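Local coordinates for isoaspartyl dipeptidase (Fervidobacterium islandicum, PDB 7CDH), which probably hydrolyses isoaspartyl (beta-aspartyl) dipeptides, acting as a two-zinc metallopeptidase of the amidohydrolase family that may help repair aged proteins, at residues D59-I64 and V154-I159; E107-K112 and T123-G128; S115-G120 and I148-G153; V135-T138 and R143-V146. All coordinates share one frame; numbering follows the deposited sequence.

Contact 1: residues D59-I64 and V154-I159. With ZN (zinc ion), chain L; ZN (zinc ion), chain K.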
# COMPACT_ATOMS: atom_id res chain seq x y z
N ASP A 59 13.43 35.64 10.66
CA ASP A 59 14.48 34.59 10.64
C ASP A 59 13.97 33.47 9.74
O ASP A 59 13.11 32.70 10.13
CB ASP A 59 14.78 34.14 12.06
CG ASP A 59 16.02 33.28 12.21
OD1 ASP A 59 16.56 32.82 11.16
OD2 ASP A 59 16.45 33.05 13.39
N PRO A 60 14.42 33.36 8.47
CA PRO A 60 13.84 32.37 7.55
C PRO A 60 14.37 30.93 7.65
O PRO A 60 14.12 30.13 6.77
CB PRO A 60 14.28 32.97 6.21
CG PRO A 60 15.68 33.48 6.52
CD PRO A 60 15.51 34.15 7.87
N HIS A 61 15.12 30.62 8.69
CA HIS A 61 15.70 29.26 8.87
C HIS A 61 15.94 28.95 10.36
O HIS A 61 17.04 29.26 10.86
CB HIS A 61 16.95 29.16 8.02
CG HIS A 61 17.53 27.80 8.05
ND1 HIS A 61 17.27 26.88 7.07
CD2 HIS A 61 18.31 27.18 8.96
CE1 HIS A 61 17.90 25.77 7.36
NE2 HIS A 61 18.51 25.91 8.53
N VAL A 62 14.93 28.37 11.03
CA VAL A 62 14.98 27.97 12.48
C VAL A 62 14.49 26.53 12.66
O VAL A 62 13.44 26.16 12.15
CB VAL A 62 14.17 28.93 13.34
CG1 VAL A 62 14.25 28.56 14.81
CG2 VAL A 62 14.63 30.35 13.13
N HIS A 63 15.25 25.72 13.38
CA HIS A 63 14.83 24.35 13.76
C HIS A 63 13.94 24.49 14.98
O HIS A 63 14.42 24.17 16.02
CB HIS A 63 16.05 23.45 13.96
CG HIS A 63 16.78 23.27 12.68
ND1 HIS A 63 16.29 22.51 11.67
CD2 HIS A 63 17.94 23.80 12.22
CE1 HIS A 63 17.14 22.52 10.64
NE2 HIS A 63 18.16 23.31 10.95
N ILE A 64 12.71 24.97 14.81
CA ILE A 64 11.80 25.29 15.93
C ILE A 64 11.52 24.06 16.82
O ILE A 64 11.24 24.27 18.05
CB ILE A 64 10.51 25.93 15.41
CG1 ILE A 64 9.66 25.03 14.52
CG2 ILE A 64 10.85 27.24 14.72
CD1 ILE A 64 8.32 25.69 14.10
N VAL A 154 9.91 23.41 0.40
CA VAL A 154 10.57 22.16 0.80
C VAL A 154 11.98 22.52 1.21
O VAL A 154 12.55 23.42 0.61
CB VAL A 154 10.57 21.12 -0.33
CG1 VAL A 154 11.38 21.62 -1.52
CG2 VAL A 154 11.07 19.76 0.17
N GLY A 155 12.49 21.88 2.24
CA GLY A 155 13.77 22.23 2.84
C GLY A 155 13.94 21.56 4.19
O GLY A 155 12.97 21.05 4.73
N GLU A 156 15.19 21.56 4.69
CA GLU A 156 16.30 22.04 3.89
C GLU A 156 16.96 20.83 3.21
O GLU A 156 17.49 19.97 3.90
CB GLU A 156 17.27 22.89 4.72
CG GLU A 156 17.59 22.32 6.07
CD GLU A 156 18.76 22.93 6.84
OE1 GLU A 156 19.73 23.50 6.22
OE2 GLU A 156 18.66 22.88 8.09
N ILE A 157 16.92 20.77 1.89
CA ILE A 157 17.49 19.67 1.07
C ILE A 157 19.01 19.82 1.06
O ILE A 157 19.48 20.89 0.72
CB ILE A 157 16.90 19.73 -0.34
CG1 ILE A 157 15.39 19.48 -0.28
CG2 ILE A 157 17.61 18.77 -1.27
CD1 ILE A 157 14.74 19.58 -1.62
N ALA A 158 19.74 18.81 1.49
CA ALA A 158 21.20 18.85 1.56
C ALA A 158 21.76 18.52 0.18
O ALA A 158 21.34 17.52 -0.42
CB ALA A 158 21.73 17.89 2.60
N ILE A 159 22.70 19.34 -0.26
CA ILE A 159 23.57 19.10 -1.45
C ILE A 159 25.00 19.39 -1.01
O ILE A 159 25.19 20.20 -0.09
CB ILE A 159 23.13 20.00 -2.61
CG1 ILE A 159 23.04 21.47 -2.15
CG2 ILE A 159 21.80 19.51 -3.16
CD1 ILE A 159 22.98 22.47 -3.27
ZN ZN L . 19.54 24.25 9.33
ZN ZN K . 21.77 23.45 7.16
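The backbones stay well apart here: the CA atoms of H61 and E156, the nearest pair, are 8.8 Å from each other, and no hydrogen bond joins the two segments. Three side chains and two zinc ions fill the gap. The zinc ion of chain L takes H61 NE2 at 2.1 Å and H63 NE2 at 2.3 Å. E156 approaches from the other strand and binds the same ion through OE2 at 2.0 Å. Its second oxygen, OE1, binds the zinc ion of chain K at 2.2 Å, making the carboxylate a bridge. The two rings meet this carboxylate differently. The H61 ring stands almost upright to it (82°), while the H63 ring lies nearly in its plane (23°) with OE2 at the ring edge. H61 has CG anti to its backbone nitrogen (chi1 -175°), which carries the imidazole toward the metal. A second shell fixes both rings: H61 ND1 bonds N193 OD1, and H63 ND1 bonds the carbonyl of C96. D285 completes the protein ligands of the first zinc; H195 and H224 complete those of the second. H61 and H63 form the His-X-His motif at the end of the first barrel strand, as in other amidohydrolases. A glutamate thus does here the bridging that a carboxylated lysine does in some relatives, such as the E. coli enzyme, so this centre probably does without a modified lysine.

Contact 2: residues E107-K112 and T123-G128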
# COMPACT_ATOMS: atom_id res chain seq x y z
N GLU A 107 4.71 16.57 11.66
CA GLU A 107 3.43 16.91 12.33
C GLU A 107 3.78 17.67 13.62
O GLU A 107 3.05 18.61 14.01
CB GLU A 107 2.58 15.66 12.61
CG GLU A 107 2.10 14.95 11.37
CD GLU A 107 3.11 14.03 10.68
OE1 GLU A 107 4.28 13.89 11.17
OE2 GLU A 107 2.73 13.49 9.60
N ASN A 108 4.89 17.29 14.23
CA ASN A 108 5.44 18.02 15.41
C ASN A 108 5.90 19.42 14.97
O ASN A 108 5.70 20.36 15.76
CB ASN A 108 6.56 17.20 16.02
CG ASN A 108 7.19 17.80 17.25
OD1 ASN A 108 8.42 17.95 17.29
ND2 ASN A 108 6.38 18.05 18.26
N LEU A 109 6.51 19.56 13.79
CA LEU A 109 6.98 20.85 13.26
C LEU A 109 5.80 21.80 13.11
O LEU A 109 5.91 22.96 13.47
CB LEU A 109 7.67 20.61 11.93
CG LEU A 109 8.07 21.89 11.20
CD1 LEU A 109 9.13 22.61 12.01
CD2 LEU A 109 8.56 21.60 9.80
N TYR A 110 4.70 21.28 12.58
CA TYR A 110 3.44 22.01 12.37
C TYR A 110 2.88 22.44 13.74
O TYR A 110 2.47 23.60 13.91
CB TYR A 110 2.47 21.10 11.60
CG TYR A 110 1.10 21.67 11.39
CD1 TYR A 110 0.86 22.49 10.32
CD2 TYR A 110 0.04 21.39 12.24
CE1 TYR A 110 -0.38 23.07 10.09
CE2 TYR A 110 -1.22 21.94 12.02
CZ TYR A 110 -1.42 22.80 10.95
OH TYR A 110 -2.62 23.38 10.64
N ALA A 111 2.78 21.47 14.66
CA ALA A 111 2.19 21.67 16.01
C ALA A 111 2.98 22.78 16.72
O ALA A 111 2.34 23.69 17.25
CB ALA A 111 2.18 20.38 16.81
N LYS A 112 4.31 22.68 16.74
CA LYS A 112 5.22 23.71 17.30
C LYS A 112 4.98 25.06 16.61
O LYS A 112 4.77 26.04 17.34
CB LYS A 112 6.69 23.32 17.14
CG LYS A 112 7.67 24.31 17.75
CD LYS A 112 7.32 24.73 19.16
CE LYS A 112 8.54 25.16 19.95
NZ LYS A 112 8.17 25.69 21.28
N THR A 123 4.56 32.31 12.03
CA THR A 123 5.33 31.07 11.73
C THR A 123 4.92 30.51 10.37
O THR A 123 3.71 30.54 10.06
CB THR A 123 5.06 29.99 12.78
OG1 THR A 123 3.66 29.67 12.74
CG2 THR A 123 5.42 30.47 14.15
N PHE A 124 5.89 29.94 9.67
CA PHE A 124 5.69 29.17 8.43
C PHE A 124 6.64 28.00 8.53
O PHE A 124 7.60 28.05 9.31
CB PHE A 124 5.92 30.02 7.18
CG PHE A 124 5.14 31.31 7.21
CD1 PHE A 124 5.64 32.42 7.85
CD2 PHE A 124 3.86 31.37 6.68
CE1 PHE A 124 4.86 33.57 7.98
CE2 PHE A 124 3.12 32.54 6.73
CZ PHE A 124 3.62 33.63 7.40
N ILE A 125 6.38 26.97 7.74
CA ILE A 125 7.25 25.78 7.80
C ILE A 125 7.57 25.38 6.37
O ILE A 125 6.82 25.74 5.48
CB ILE A 125 6.57 24.66 8.62
CG1 ILE A 125 5.32 24.12 7.95
CG2 ILE A 125 6.25 25.16 10.03
CD1 ILE A 125 4.81 22.86 8.58
N TYR A 126 8.65 24.65 6.21
CA TYR A 126 8.91 23.78 5.06
C TYR A 126 8.36 22.38 5.35
O TYR A 126 8.29 21.97 6.50
CB TYR A 126 10.42 23.68 4.85
CG TYR A 126 11.12 24.97 4.52
CD1 TYR A 126 11.23 25.38 3.21
CD2 TYR A 126 11.74 25.73 5.48
CE1 TYR A 126 11.93 26.52 2.87
CE2 TYR A 126 12.45 26.87 5.16
CZ TYR A 126 12.55 27.27 3.85
OH TYR A 126 13.24 28.37 3.48
N THR A 127 8.06 21.66 4.28
CA THR A 127 7.91 20.20 4.27
C THR A 127 9.27 19.64 3.88
O THR A 127 10.18 20.45 3.63
CB THR A 127 6.78 19.74 3.36
OG1 THR A 127 6.84 18.34 3.55
CG2 THR A 127 6.95 20.08 1.89
N GLY A 128 9.42 18.33 3.88
CA GLY A 128 10.73 17.69 3.63
C GLY A 128 11.70 17.87 4.78
O GLY A 128 11.29 18.34 5.86
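L109 and I125 meet inside the beta-alpha-beta unit made of strand 90-95, helix 106-118 and strand 122-127. The helix segment runs almost exactly antiparallel to the strand segment, with 171° between their directions and 8.8 Å between their axes. L109 points from the helix toward the strand. With its first torsion trans (chi1 174°), the branch CD2 does most of the touching. CD2 lies 3.8 Å from I125 CB and also sits over the backbone, 3.3 Å from the carbonyl oxygen of Y126. L109 CG rests 3.9 Å from I125 CG2. L109 and I125 lie flank to flank, pointing opposite ways. I125 CG2 lies against L109; CD1 touches L109 CD2 and reaches on to Y110. There I125 CD1 is 4.1 Å from Y110 CA and 4.2 Å from Y110 CB, and it meets the tyrosine near the edge of its ring. The side-chain contacts are apolar, and no hydrogen bond crosses between the segments. This is the usual layering of a TIM barrel, in which the returning helix packs on the outer side of the strands. L109 and I125 belong to that layer. Y126 directs its CB away from the helix; its side chain is about 9 Å from a bound zinc ion. On the far side of the helix, A111 packs on R76 of a second subunit. E107 OE2 forms a salt bridge with R143 of a third subunit, and Y110 packs on V146 of that same subunit.

Contact 3: residues S115-G120 and I148-G153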
# COMPACT_ATOMS: atom_id res chain seq x y z
N SER A 115 1.82 26.52 18.00
CA SER A 115 1.85 26.98 19.40
C SER A 115 2.66 28.29 19.50
O SER A 115 2.22 29.18 20.27
CB SER A 115 2.30 25.92 20.37
OG SER A 115 3.64 25.62 20.16
N LEU A 116 3.78 28.40 18.79
CA LEU A 116 4.50 29.70 18.66
C LEU A 116 3.50 30.74 18.16
O LEU A 116 3.46 31.81 18.72
CB LEU A 116 5.69 29.55 17.74
CG LEU A 116 6.81 28.65 18.27
CD1 LEU A 116 7.91 28.46 17.23
CD2 LEU A 116 7.38 29.23 19.53
N GLU A 117 2.61 30.42 17.24
CA GLU A 117 1.72 31.45 16.67
C GLU A 117 0.70 31.88 17.73
O GLU A 117 0.29 33.06 17.75
CB GLU A 117 1.07 30.94 15.38
CG GLU A 117 0.01 31.87 14.81
CD GLU A 117 -0.87 31.31 13.70
OE1 GLU A 117 -0.81 30.07 13.41
OE2 GLU A 117 -1.64 32.11 13.13
N SER A 118 0.25 30.96 18.57
CA SER A 118 -0.75 31.21 19.63
C SER A 118 -0.21 32.22 20.63
O SER A 118 -1.00 32.99 21.15
CB SER A 118 -1.14 29.96 20.34
OG SER A 118 -2.15 29.34 19.59
N GLU A 119 1.08 32.12 20.93
CA GLU A 119 1.78 32.94 21.94
C GLU A 119 2.15 34.29 21.33
O GLU A 119 2.68 35.11 22.05
CB GLU A 119 3.00 32.16 22.42
CG GLU A 119 2.66 30.86 23.14
CD GLU A 119 2.61 30.99 24.66
OE1 GLU A 119 3.48 30.38 25.33
OE2 GLU A 119 1.71 31.72 25.15
N GLY A 120 1.91 34.49 20.02
CA GLY A 120 1.94 35.81 19.35
C GLY A 120 2.98 35.90 18.24
O GLY A 120 3.06 36.96 17.61
N ILE A 148 -1.85 22.52 3.18
CA ILE A 148 -1.41 23.00 4.53
C ILE A 148 -0.97 24.47 4.47
O ILE A 148 0.11 24.75 3.94
CB ILE A 148 -0.28 22.09 5.00
CG1 ILE A 148 -0.75 20.63 5.06
CG2 ILE A 148 0.25 22.55 6.33
CD1 ILE A 148 0.39 19.67 5.10
N ASP A 149 -1.77 25.37 5.01
CA ASP A 149 -1.54 26.84 4.99
C ASP A 149 -0.07 27.15 5.26
O ASP A 149 0.55 27.78 4.41
CB ASP A 149 -2.58 27.55 5.86
CG ASP A 149 -3.79 28.04 5.06
OD1 ASP A 149 -3.58 28.45 3.89
OD2 ASP A 149 -4.95 28.00 5.58
N LYS A 150 0.53 26.67 6.35
CA LYS A 150 1.86 27.16 6.78
C LYS A 150 2.99 26.64 5.88
O LYS A 150 4.09 27.20 5.99
CB LYS A 150 2.11 26.78 8.24
CG LYS A 150 1.37 27.66 9.25
CD LYS A 150 1.88 27.49 10.66
CE LYS A 150 1.02 28.21 11.67
NZ LYS A 150 1.09 29.67 11.48
N VAL A 151 2.80 25.58 5.10
CA VAL A 151 3.93 25.03 4.27
C VAL A 151 4.25 26.04 3.15
O VAL A 151 3.33 26.37 2.36
CB VAL A 151 3.57 23.64 3.73
CG1 VAL A 151 4.59 23.15 2.72
CG2 VAL A 151 3.42 22.64 4.85
N ILE A 152 5.48 26.58 3.11
CA ILE A 152 5.85 27.63 2.10
C ILE A 152 6.91 27.10 1.14
O ILE A 152 7.38 27.87 0.29
CB ILE A 152 6.25 28.97 2.75
CG1 ILE A 152 7.31 28.85 3.84
CG2 ILE A 152 5.00 29.65 3.29
CD1 ILE A 152 8.48 27.97 3.49
N GLY A 153 7.26 25.82 1.23
CA GLY A 153 8.38 25.26 0.47
C GLY A 153 8.83 23.92 0.98
O GLY A 153 8.15 23.35 1.84
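E117 and K150 make the whole contact through one salt bridge. Their backbones are distant, with 10.8 Å between the two CA atoms, and both side chains must reach out to meet. The tight part is small. K150 NZ donates to E117 OE1 at 2.7 Å. It comes from above the carboxylate, 70° out of its plane. The bridge is one-sided: E117 OE2 stays 4.0 Å from K150 NZ. The glutamate chain is extended from its first torsion on (chi1 173°), which sends it off the helix. The lysine is also long but bends at its last torsion (chi4 -66°), which turns NZ toward the acid. E117 CB and CG each lie 4.1 Å from K150 NZ, so the ammonium group rests beside the glutamate stem as well. The bridge ties the C-terminal end of helix 106-118 to the type I turn I148-V151, which leads into strand 151-159 of the barrel. A Schellman motif, with G120 at positive phi, closes the last turn of this helix. The two ends of the bridge differ in surroundings. K150 is buried, its chain packs on A113 and K114, and NZ has a second acceptor in T123 OG1. The ammonium thus has two acceptors, E117 OE1 and T123 OG1. E117 is partly exposed and its neighbour S118 is exposed, so solvent may weaken the attraction on that side. Nearby, D149 OD1 pairs with K114 NZ of a third subunit, and S118 OG bonds E74 of a second one.

Contact 4: residues V135-T138 and R143-V146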
# COMPACT_ATOMS: atom_id res chain seq x y z
N VAL A 135 10.53 13.67 3.09
CA VAL A 135 9.38 13.31 3.98
C VAL A 135 8.27 14.30 3.65
O VAL A 135 8.58 15.44 3.29
CB VAL A 135 9.75 13.41 5.47
CG1 VAL A 135 10.71 12.33 5.90
CG2 VAL A 135 10.29 14.82 5.85
N THR A 136 7.01 13.88 3.80
CA THR A 136 5.84 14.70 3.42
C THR A 136 4.77 14.44 4.47
O THR A 136 4.92 13.47 5.18
CB THR A 136 5.40 14.42 1.98
OG1 THR A 136 4.79 13.13 1.93
CG2 THR A 136 6.56 14.45 1.00
N PHE A 137 3.82 15.36 4.61
CA PHE A 137 2.62 15.20 5.44
C PHE A 137 1.61 14.26 4.78
O PHE A 137 0.92 13.58 5.50
CB PHE A 137 1.92 16.54 5.62
CG PHE A 137 2.65 17.54 6.48
CD1 PHE A 137 3.54 18.44 5.92
CD2 PHE A 137 2.43 17.58 7.84
CE1 PHE A 137 4.19 19.38 6.71
CE2 PHE A 137 3.06 18.53 8.62
CZ PHE A 137 3.92 19.45 8.06
N THR A 138 1.51 14.28 3.44
CA THR A 138 0.37 13.76 2.64
C THR A 138 0.85 12.85 1.50
O THR A 138 0.03 12.48 0.69
CB THR A 138 -0.44 14.89 2.00
OG1 THR A 138 0.47 15.41 1.02
CG2 THR A 138 -0.91 15.98 2.94
N ARG A 143 1.09 18.26 -2.80
CA ARG A 143 -0.13 18.22 -1.96
C ARG A 143 0.12 18.94 -0.63
O ARG A 143 -0.82 19.60 -0.19
CB ARG A 143 -0.60 16.80 -1.67
CG ARG A 143 -1.20 16.12 -2.87
CD ARG A 143 -1.46 14.66 -2.51
NE ARG A 143 -2.55 14.66 -1.56
CZ ARG A 143 -3.81 14.75 -1.93
NH1 ARG A 143 -4.09 14.84 -3.23
NH2 ARG A 143 -4.77 14.78 -0.99
N ASP A 144 1.31 18.83 -0.05
CA ASP A 144 1.66 19.48 1.24
C ASP A 144 1.47 21.00 1.12
O ASP A 144 0.73 21.58 1.94
CB ASP A 144 3.07 19.13 1.70
CG ASP A 144 3.25 17.72 2.22
OD1 ASP A 144 2.25 16.95 2.21
OD2 ASP A 144 4.41 17.41 2.65
N ILE A 145 2.04 21.61 0.10
CA ILE A 145 1.99 23.09 -0.06
C ILE A 145 0.59 23.50 -0.49
O ILE A 145 0.16 24.55 -0.11
CB ILE A 145 3.10 23.57 -1.00
CG1 ILE A 145 3.23 25.10 -0.95
CG2 ILE A 145 2.90 23.04 -2.41
CD1 ILE A 145 4.51 25.66 -1.57
N VAL A 146 -0.18 22.68 -1.19
CA VAL A 146 -1.54 23.12 -1.61
C VAL A 146 -2.46 23.02 -0.37
O VAL A 146 -3.11 24.03 -0.08
CB VAL A 146 -2.01 22.35 -2.86
CG1 VAL A 146 -3.47 22.60 -3.22
CG2 VAL A 146 -1.16 22.69 -4.06
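D144 has CG beside its backbone nitrogen (chi1 -73°), which swings its carboxylate from the helix to the loop, and T138 has OG1 between its own N and carbonyl carbon (chi1 69°), facing it. T138 OG1 donates to D144 OD1 at 2.6 Å, nearly in line with the C-O bond. T138 N adds a weak bond to the same oxygen at 3.0 Å. The other oxygen, D144 OD2, accepts F137 N at 2.9 Å. That bond is fairly straight (158°) and arrives on the syn side, somewhat out of the carboxylate plane. OD2 also accepts T127 OG1, so each oxygen has two donors, one on OD1 weak. The F137 ring meets the acid with its edge, CD1 lying 3.5 Å from D144 OD2, and its plane is steeply turned from the carboxylate. R143 touches T138 with its CB, but its guanidinium turns to E107 of a third subunit in a salt bridge. D144 thus binds two NH groups and a hydroxyl of the loop linking barrel strand 122-127 to helix 141-147. F137 packs on L106 and Y110 of helix 106-118 and on I125 of strand 122-127, while I145 and V146 of helix 141-147 lean on helix 169-186.

In the fold
Contact 1 is the innermost and contact 4 lies farthest from the chain centre. Contacts 1 and 2 are fully buried; contacts 3 and 4 are partly exposed. Contacts 2, 3 and 4 all reach other subunits, whereas no other chain touches contact 1. Contacts 2 and 3 share helix 106-118, and contacts 1 and 3 share strand 151-159. That strand pairs with strand 122-127, as in the bonds I125 O to I152 N and T127 O to G155 N. The chemistry follows the place: metal ligation in the buried centre, apolar packing between helix and strand, an ion pair at the helix end, and a carboxylate gripping a loop. A hydrogen bond and apolar packing join contacts 2 and 4.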